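Local atomic coordinates of oxidoreductase (Thermotoga maritima, PDB entry 1ZH8), a protein that probably catalyses NADP-dependent oxidation or reduction of an alcohol or sugar-like substrate, as a member of the GFO/IDH/MocA oxidoreductase family. Residues E213-A221 with A325-V336; S197-R208 with Q315-I323. One frame throughout, in Å; residues are numbered along the deposited sequence.

Contact 1. Residues E213-A221 with A325-V336; sequences EIEWISAVA and ACVRSAGNKVFV
The W216 indole carries the lysine chain of K333 over one face, and E215 OE2 lies in plane at its edge. K333 CE sits 3.6 Å from the centroid of the five-membered ring of W216, close to the ring normal, a CH-pi contact. K333 NZ lies 4.4 Å from the same centroid in a cation-pi contact. An extended K333 chain, with CG anti to the backbone N (chi1 -170°), reaches across the indole. W216 and F335 form an offset edge-to-face pair, W216 giving the edge, with planes at 64°. W216 CB lies over a face of F335, and E215 OE2 comes to the edge of that ring, 3.7 Å from F335 CE1. W216 NE1 hydrogen-bonds E239 OE1.

The backbone of strand 214-221 pairs antiparallel with 334-335. I217 and V334 are the hydrogen-bonded pair: V334 N to I217 O is 2.7 Å and nearly straight, and I217 N returns to V334 O. V336 N continues the pairing to E215 O. On the face of I217 and V334, I217 CG1 packs 3.5 Å from A325 CB, and A219 CB rests on C326.

After helix 313-329 the chain makes a type I' turn from S329 to N332. A219 is held at both backbone polar atoms: its N donates to S329 OG at 2.9 Å, and its O accepts from G331 N at 2.7 Å.

This pairing adds a short edge strand to the mixed sheet of the C-terminal domain. S218 OG is hydrogen-bonded to S218 OG of the second subunit, and K333 NZ to A330 O of that subunit. The ammonium of K333 is thus probably stabilised both by the W216 face and by that carbonyl.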
# COMPACT_ATOMS: atom_id res chain seq x y z
N GLU A 213 -1.69 -13.44 13.06
CA GLU A 213 -3.07 -13.21 12.63
C GLU A 213 -3.39 -11.76 12.31
O GLU A 213 -2.87 -10.83 12.94
CB GLU A 213 -4.05 -13.67 13.72
CG GLU A 213 -3.80 -15.08 14.27
CD GLU A 213 -4.03 -16.21 13.27
OE1 GLU A 213 -4.38 -15.96 12.10
OE2 GLU A 213 -3.84 -17.37 13.67
N ILE A 214 -4.28 -11.59 11.34
CA ILE A 214 -4.71 -10.27 10.93
C ILE A 214 -6.01 -9.88 11.63
O ILE A 214 -6.95 -10.66 11.69
CB ILE A 214 -4.84 -10.21 9.39
CG1 ILE A 214 -3.46 -10.41 8.78
CG2 ILE A 214 -5.37 -8.87 8.96
CD1 ILE A 214 -3.41 -11.15 7.48
N GLU A 215 -6.06 -8.65 12.15
CA GLU A 215 -7.25 -8.15 12.87
C GLU A 215 -8.31 -7.55 11.96
O GLU A 215 -9.48 -7.90 12.05
CB GLU A 215 -6.85 -7.13 13.93
CG GLU A 215 -8.03 -6.66 14.78
CD GLU A 215 -7.68 -5.56 15.76
OE1 GLU A 215 -6.93 -5.84 16.71
OE2 GLU A 215 -8.18 -4.42 15.60
N TRP A 216 -7.90 -6.62 11.11
CA TRP A 216 -8.85 -5.96 10.23
C TRP A 216 -8.18 -5.64 8.92
O TRP A 216 -6.96 -5.45 8.87
CB TRP A 216 -9.44 -4.69 10.88
CG TRP A 216 -8.43 -3.61 11.14
CD1 TRP A 216 -7.82 -3.34 12.33
CD2 TRP A 216 -7.92 -2.64 10.20
NE1 TRP A 216 -6.96 -2.26 12.20
CE2 TRP A 216 -7.00 -1.83 10.90
CE3 TRP A 216 -8.15 -2.38 8.84
CZ2 TRP A 216 -6.30 -0.78 10.27
CZ3 TRP A 216 -7.45 -1.33 8.23
CH2 TRP A 216 -6.54 -0.55 8.94
N ILE A 217 -9.00 -5.56 7.87
CA ILE A 217 -8.55 -5.17 6.55
C ILE A 217 -9.49 -4.13 6.00
O ILE A 217 -10.64 -4.02 6.45
CB ILE A 217 -8.55 -6.35 5.58
CG1 ILE A 217 -9.96 -6.93 5.46
CG2 ILE A 217 -7.65 -7.44 6.09
CD1 ILE A 217 -10.85 -6.25 4.45
N SER A 218 -9.01 -3.40 5.00
CA SER A 218 -9.81 -2.46 4.24
C SER A 218 -9.23 -2.58 2.84
O SER A 218 -8.03 -2.44 2.66
CB SER A 218 -9.62 -1.05 4.82
OG SER A 218 -10.17 -0.03 3.98
N ALA A 219 -10.04 -2.88 1.84
CA ALA A 219 -9.48 -3.22 0.54
C ALA A 219 -10.37 -2.83 -0.61
O ALA A 219 -11.59 -2.71 -0.45
CB ALA A 219 -9.17 -4.72 0.47
N VAL A 220 -9.78 -2.66 -1.78
CA VAL A 220 -10.56 -2.39 -2.99
C VAL A 220 -10.20 -3.42 -4.08
O VAL A 220 -9.03 -3.58 -4.44
CB VAL A 220 -10.41 -0.91 -3.44
CG1 VAL A 220 -8.96 -0.55 -3.58
CG2 VAL A 220 -11.13 -0.64 -4.75
N ALA A 221 -11.21 -4.15 -4.55
CA ALA A 221 -11.05 -5.21 -5.55
C ALA A 221 -11.68 -4.80 -6.86
O ALA A 221 -12.80 -4.30 -6.88
CB ALA A 221 -11.68 -6.46 -5.06
N ALA A 325 -12.65 -11.23 3.16
CA ALA A 325 -12.81 -9.89 3.76
C ALA A 325 -12.44 -8.77 2.79
O ALA A 325 -13.21 -7.82 2.64
CB ALA A 325 -12.01 -9.78 5.04
N CYS A 326 -11.27 -8.87 2.15
CA CYS A 326 -10.85 -7.95 1.10
C CYS A 326 -11.83 -7.78 -0.04
O CYS A 326 -12.09 -6.67 -0.49
CB CYS A 326 -9.53 -8.41 0.51
SG CYS A 326 -8.14 -8.26 1.63
N VAL A 327 -12.37 -8.89 -0.54
CA VAL A 327 -13.32 -8.90 -1.65
C VAL A 327 -14.56 -8.11 -1.28
O VAL A 327 -15.06 -7.33 -2.09
CB VAL A 327 -13.70 -10.34 -2.08
CG1 VAL A 327 -14.92 -10.35 -3.00
CG2 VAL A 327 -12.54 -11.00 -2.78
N ARG A 328 -15.04 -8.29 -0.06
CA ARG A 328 -16.27 -7.61 0.31
C ARG A 328 -16.10 -6.24 0.98
O ARG A 328 -17.08 -5.50 1.13
CB ARG A 328 -17.21 -8.55 1.07
CG ARG A 328 -16.85 -8.86 2.50
CD ARG A 328 -17.59 -10.14 2.91
NE ARG A 328 -18.06 -10.09 4.30
CZ ARG A 328 -18.54 -11.14 4.97
NH1 ARG A 328 -18.62 -12.35 4.39
NH2 ARG A 328 -18.93 -10.97 6.23
N SER A 329 -14.85 -5.89 1.32
CA SER A 329 -14.57 -4.60 1.97
C SER A 329 -15.09 -3.38 1.21
O SER A 329 -15.66 -2.48 1.82
CB SER A 329 -13.08 -4.41 2.25
OG SER A 329 -12.83 -3.04 2.62
N ALA A 330 -14.87 -3.31 -0.10
CA ALA A 330 -15.17 -2.10 -0.87
C ALA A 330 -14.64 -0.86 -0.14
O ALA A 330 -15.26 0.22 -0.15
CB ALA A 330 -16.68 -1.97 -1.13
N GLY A 331 -13.48 -1.03 0.51
CA GLY A 331 -12.82 0.04 1.22
C GLY A 331 -13.27 0.22 2.64
O GLY A 331 -12.71 1.03 3.38
N ASN A 332 -14.30 -0.51 3.04
CA ASN A 332 -14.76 -0.47 4.42
C ASN A 332 -13.94 -1.39 5.32
O ASN A 332 -13.42 -2.43 4.88
CB ASN A 332 -16.25 -0.83 4.50
CG ASN A 332 -17.13 0.26 3.92
OD1 ASN A 332 -17.20 1.36 4.45
ND2 ASN A 332 -17.80 -0.06 2.83
N LYS A 333 -13.85 -1.02 6.59
CA LYS A 333 -13.05 -1.79 7.53
C LYS A 333 -13.78 -3.09 7.82
O LYS A 333 -14.95 -3.10 8.13
CB LYS A 333 -12.85 -0.96 8.79
CG LYS A 333 -11.86 -1.49 9.78
CD LYS A 333 -11.92 -0.62 11.03
CE LYS A 333 -10.71 -0.87 11.88
NZ LYS A 333 -10.53 0.22 12.89
N VAL A 334 -13.09 -4.22 7.64
CA VAL A 334 -13.69 -5.49 7.97
C VAL A 334 -12.81 -6.19 9.00
O VAL A 334 -11.63 -6.38 8.77
CB VAL A 334 -13.83 -6.41 6.74
CG1 VAL A 334 -14.47 -7.76 7.15
CG2 VAL A 334 -14.62 -5.72 5.62
N PHE A 335 -13.40 -6.54 10.14
CA PHE A 335 -12.72 -7.32 11.16
C PHE A 335 -12.82 -8.79 10.77
O PHE A 335 -13.91 -9.38 10.74
CB PHE A 335 -13.35 -7.06 12.53
CG PHE A 335 -13.06 -5.69 13.09
CD1 PHE A 335 -11.93 -5.46 13.86
CD2 PHE A 335 -13.94 -4.63 12.85
CE1 PHE A 335 -11.66 -4.20 14.38
CE2 PHE A 335 -13.66 -3.35 13.37
CZ PHE A 335 -12.51 -3.15 14.15
N VAL A 336 -11.66 -9.38 10.48
CA VAL A 336 -11.58 -10.74 9.95
C VAL A 336 -12.26 -11.79 10.82
O VAL A 336 -12.96 -12.66 10.31
CB VAL A 336 -10.13 -11.15 9.65
CG1 VAL A 336 -10.09 -12.55 9.05
CG2 VAL A 336 -9.50 -10.16 8.68

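Contact 2. Residues S197-R208 with Q315-I323. With NAP (NADP nicotinamide-adenine-dinucleotide phosphate), chain D.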
# COMPACT_ATOMS: atom_id res chain seq x y z
N SER A 197 -9.01 -15.28 -4.69
CA SER A 197 -8.92 -16.39 -3.74
C SER A 197 -7.95 -17.46 -4.19
O SER A 197 -7.20 -18.01 -3.40
CB SER A 197 -10.28 -17.06 -3.57
OG SER A 197 -11.09 -16.35 -2.67
N ASP A 198 -7.97 -17.75 -5.49
CA ASP A 198 -7.17 -18.81 -6.06
C ASP A 198 -5.69 -18.63 -5.69
O ASP A 198 -5.09 -19.54 -5.11
CB ASP A 198 -7.42 -18.88 -7.58
CG ASP A 198 -6.57 -19.91 -8.28
OD1 ASP A 198 -6.06 -20.85 -7.63
OD2 ASP A 198 -6.39 -19.77 -9.51
N GLY A 199 -5.13 -17.46 -5.98
CA GLY A 199 -3.75 -17.17 -5.61
C GLY A 199 -3.63 -16.46 -4.28
O GLY A 199 -2.57 -16.49 -3.67
N GLY A 200 -4.69 -15.82 -3.82
CA GLY A 200 -4.63 -15.03 -2.57
C GLY A 200 -4.40 -15.83 -1.30
O GLY A 200 -3.63 -15.39 -0.41
N VAL A 201 -5.04 -17.00 -1.19
CA VAL A 201 -4.79 -17.86 -0.03
C VAL A 201 -3.27 -18.14 0.21
O VAL A 201 -2.80 -18.11 1.34
CB VAL A 201 -5.69 -19.13 -0.02
CG1 VAL A 201 -7.15 -18.70 0.08
CG2 VAL A 201 -5.46 -20.02 -1.26
N HIS A 202 -2.50 -18.32 -0.86
CA HIS A 202 -1.03 -18.44 -0.73
C HIS A 202 -0.42 -17.25 -0.00
O HIS A 202 0.34 -17.41 0.97
CB HIS A 202 -0.36 -18.54 -2.10
CG HIS A 202 -0.67 -19.79 -2.83
ND1 HIS A 202 -0.42 -21.04 -2.30
CD2 HIS A 202 -1.22 -20.00 -4.05
CE1 HIS A 202 -0.80 -21.97 -3.17
NE2 HIS A 202 -1.29 -21.36 -4.23
N HIS A 203 -0.75 -16.05 -0.48
CA HIS A 203 -0.22 -14.84 0.11
C HIS A 203 -0.66 -14.64 1.58
O HIS A 203 0.16 -14.26 2.43
CB HIS A 203 -0.52 -13.65 -0.80
CG HIS A 203 -0.31 -13.96 -2.26
ND1 HIS A 203 -1.22 -13.61 -3.24
CD2 HIS A 203 0.67 -14.64 -2.90
CE1 HIS A 203 -0.80 -14.04 -4.42
NE2 HIS A 203 0.35 -14.67 -4.24
N ALA A 204 -1.92 -14.93 1.91
CA ALA A 204 -2.36 -14.83 3.29
C ALA A 204 -1.61 -15.85 4.15
O ALA A 204 -1.20 -15.55 5.30
CB ALA A 204 -3.88 -15.07 3.39
N ALA A 205 -1.41 -17.04 3.60
CA ALA A 205 -0.69 -18.07 4.33
C ALA A 205 0.69 -17.52 4.74
O ALA A 205 1.07 -17.57 5.92
CB ALA A 205 -0.58 -19.34 3.51
N ALA A 206 1.39 -16.94 3.77
CA ALA A 206 2.74 -16.42 4.02
C ALA A 206 2.75 -15.28 5.03
O ALA A 206 3.56 -15.28 5.95
CB ALA A 206 3.42 -16.01 2.72
N MSE A 207 1.85 -14.33 4.88
CA MSE A 207 1.82 -13.17 5.79
C MSE A 207 1.51 -13.63 7.22
O MSE A 207 2.10 -13.12 8.19
CB MSE A 207 0.83 -12.14 5.29
CG MSE A 207 1.22 -11.59 3.93
SE MSE A 207 0.06 -10.18 3.28
CE MSE A 207 -1.27 -11.24 2.26
N ARG A 208 0.60 -14.60 7.35
CA ARG A 208 0.25 -15.10 8.68
C ARG A 208 1.42 -15.89 9.28
O ARG A 208 1.64 -15.85 10.50
CB ARG A 208 -1.04 -15.95 8.67
CG ARG A 208 -2.30 -15.18 8.22
CD ARG A 208 -3.55 -16.11 8.18
NE ARG A 208 -3.66 -16.92 9.39
CZ ARG A 208 -3.42 -18.24 9.44
NH1 ARG A 208 -3.09 -18.89 8.34
NH2 ARG A 208 -3.53 -18.90 10.59
N GLN A 315 -6.35 -23.38 9.58
CA GLN A 315 -5.36 -22.45 8.99
C GLN A 315 -5.80 -21.99 7.61
O GLN A 315 -5.68 -20.80 7.26
CB GLN A 315 -3.97 -23.10 8.89
CG GLN A 315 -3.24 -23.28 10.22
CD GLN A 315 -2.91 -21.95 10.86
OE1 GLN A 315 -2.31 -21.08 10.23
NE2 GLN A 315 -3.36 -21.76 12.11
N ALA A 316 -6.33 -22.93 6.83
CA ALA A 316 -6.68 -22.63 5.44
C ALA A 316 -7.92 -21.76 5.45
O ALA A 316 -8.07 -20.87 4.60
CB ALA A 316 -6.94 -23.90 4.67
N LEU A 317 -8.79 -22.00 6.43
CA LEU A 317 -10.00 -21.22 6.52
C LEU A 317 -9.62 -19.77 6.83
O LEU A 317 -10.17 -18.84 6.23
CB LEU A 317 -10.95 -21.82 7.56
CG LEU A 317 -12.33 -21.15 7.56
CD1 LEU A 317 -13.06 -21.45 6.29
CD2 LEU A 317 -13.18 -21.55 8.78
N LYS A 318 -8.66 -19.59 7.73
CA LYS A 318 -8.14 -18.25 8.03
C LYS A 318 -7.50 -17.57 6.81
O LYS A 318 -7.65 -16.37 6.62
CB LYS A 318 -7.17 -18.27 9.21
CG LYS A 318 -7.84 -18.62 10.55
CD LYS A 318 -6.81 -18.96 11.64
CE LYS A 318 -7.53 -19.09 12.99
NZ LYS A 318 -6.61 -19.30 14.13
N ASP A 319 -6.82 -18.34 5.96
CA ASP A 319 -6.29 -17.76 4.74
C ASP A 319 -7.43 -17.23 3.86
O ASP A 319 -7.37 -16.11 3.33
CB ASP A 319 -5.48 -18.77 3.92
CG ASP A 319 -4.30 -19.34 4.67
OD1 ASP A 319 -3.71 -18.64 5.52
OD2 ASP A 319 -3.95 -20.51 4.37
N LEU A 320 -8.48 -18.05 3.73
CA LEU A 320 -9.56 -17.72 2.85
C LEU A 320 -10.29 -16.49 3.40
O LEU A 320 -10.55 -15.56 2.67
CB LEU A 320 -10.48 -18.93 2.65
CG LEU A 320 -11.65 -18.77 1.68
CD1 LEU A 320 -11.19 -18.25 0.33
CD2 LEU A 320 -12.32 -20.11 1.49
N ALA A 321 -10.56 -16.48 4.71
CA ALA A 321 -11.19 -15.35 5.41
C ALA A 321 -10.53 -13.98 5.14
O ALA A 321 -11.23 -12.98 4.93
CB ALA A 321 -11.25 -15.62 6.91
N PHE A 322 -9.19 -13.94 5.15
CA PHE A 322 -8.48 -12.72 4.78
C PHE A 322 -8.90 -12.23 3.39
O PHE A 322 -9.28 -11.07 3.23
CB PHE A 322 -6.94 -12.93 4.84
CG PHE A 322 -6.16 -11.77 4.28
CD1 PHE A 322 -5.79 -10.70 5.10
CD2 PHE A 322 -5.80 -11.74 2.94
CE1 PHE A 322 -5.07 -9.62 4.59
CE2 PHE A 322 -5.08 -10.65 2.41
CZ PHE A 322 -4.71 -9.59 3.25
N ILE A 323 -8.86 -13.12 2.40
CA ILE A 323 -9.24 -12.75 1.04
C ILE A 323 -10.72 -12.42 0.94
O ILE A 323 -11.09 -11.38 0.39
CB ILE A 323 -8.86 -13.84 0.01
CG1 ILE A 323 -7.33 -14.06 0.01
CG2 ILE A 323 -9.34 -13.45 -1.38
CD1 ILE A 323 -6.57 -12.85 -0.39
PA NAP D . -7.49 -28.27 -13.66
O1A NAP D . -6.36 -28.41 -14.62
O2A NAP D . -8.75 -27.85 -14.29
O5B NAP D . -7.63 -29.65 -12.85
C5B NAP D . -8.89 -30.08 -12.38
C4B NAP D . -9.03 -31.55 -12.70
O4B NAP D . -10.18 -32.09 -12.06
C3B NAP D . -9.22 -31.80 -14.19
O3B NAP D . -8.55 -32.99 -14.46
C2B NAP D . -10.73 -31.99 -14.28
O2B NAP D . -11.39 -32.59 -15.39
C1B NAP D . -10.96 -32.79 -13.01
N9A NAP D . -12.37 -32.80 -12.64
C8A NAP D . -13.31 -31.81 -12.85
N7A NAP D . -14.48 -32.23 -12.33
C5A NAP D . -14.30 -33.48 -11.81
C6A NAP D . -15.15 -34.38 -11.18
N6A NAP D . -16.43 -34.08 -10.99
N1A NAP D . -14.67 -35.58 -10.73
C2A NAP D . -13.35 -35.90 -10.94
N3A NAP D . -12.50 -35.02 -11.57
C4A NAP D . -12.98 -33.83 -12.00
O3 NAP D . -7.10 -27.19 -12.56
PN NAP D . -5.78 -27.27 -11.64
O1N NAP D . -5.08 -28.59 -11.67
O2N NAP D . -5.14 -26.00 -11.97
O5D NAP D . -6.35 -27.11 -10.13
C5D NAP D . -6.88 -28.18 -9.37
C4D NAP D . -6.71 -27.86 -7.89
O4D NAP D . -5.33 -27.64 -7.63
C3D NAP D . -7.44 -26.57 -7.51
O3D NAP D . -8.06 -26.70 -6.25
C2D NAP D . -6.36 -25.52 -7.42
O2D NAP D . -6.66 -24.51 -6.49
C1D NAP D . -5.15 -26.36 -7.03
N1N NAP D . -3.91 -25.72 -7.48
C2N NAP D . -2.97 -25.42 -6.53
C3N NAP D . -1.77 -24.80 -6.90
C7N NAP D . -0.65 -24.66 -5.90
O7N NAP D . 0.51 -23.99 -6.35
N7N NAP D . -0.75 -25.16 -4.65
C4N NAP D . -1.54 -24.50 -8.25
C5N NAP D . -2.50 -24.83 -9.21
C6N NAP D . -3.69 -25.45 -8.81
P2B NAP D . -10.86 -33.50 -16.60
O1X NAP D . -10.81 -34.96 -16.22
O2X NAP D . -9.48 -33.09 -17.05
O3X NAP D . -11.89 -33.28 -17.70
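R208 lays its guanidinium against K318, with K318 CB 3.7 Å above the plane and over its centre. The edge of the group turns to Q315 and D319. R208 NH2 donates to Q315 OE1, and NH1 makes a weak bond to the same oxygen at 3.0 Å. R208 NH1 also forms a salt bridge with D319 OD1 at 2.9 Å. It meets that oxygen from above the carboxylate plane, and the two planes stand 59° apart. A bend at chi3 (47°) turns the R208 guanidinium to both partners.

D319 is a knob in the hole formed by V201, A204, A205 and R208. Its other oxygen, OD2, is paired with R143, so this buried carboxylate has two arginine partners. They probably favour its charged form.

Further along, the helices meet through small and apolar groups. G200 has no side chain, and I323 CD1 packs straight on its CA at 3.6 Å. V201 CG1 packs on L320. A204 CB and the selenomethionine methyl M207 CE both lie against F322, the latter 3.9 Å from F322 CE2.

The axes of segments 197-208 and 315-323 approach to 8.2 Å, with N-to-C directions 113° apart. From helix 195-211, D198 and H202 contribute to the NADP pocket, H202 with its ring edge toward NADP N7N. M207 packs on strands 163-171 and 245-251 of the mixed sheet. On helix 313-329, L317 and A321 lie against helix 119-131, and F322 meets F238 of strand 233-240 edge-to-face.

Overall arrangement
Contacts 1 and 2 share helix 313-329, and helix 195-211 is followed by strand 214-222. Their centres are about 13 Å apart. They join through E213, whose OE1 forms a salt bridge with R208 NE at 3.0 Å, while its OE2 is in a long, weak ion pair with K318 NZ. F322 links the apolar parts: F322 CD1 touches I214 CD1 at 3.4 Å, and F322 CE1 touches I217 CG2 at 3.7 Å. Contact 2 is buried near the middle of the chain and includes two residues of the NADP pocket. H202 CE1 lies 3.5 Å from N7N of NADP. Contact 1 lies about 20 Å from the chain centre and takes part in the subunit interface.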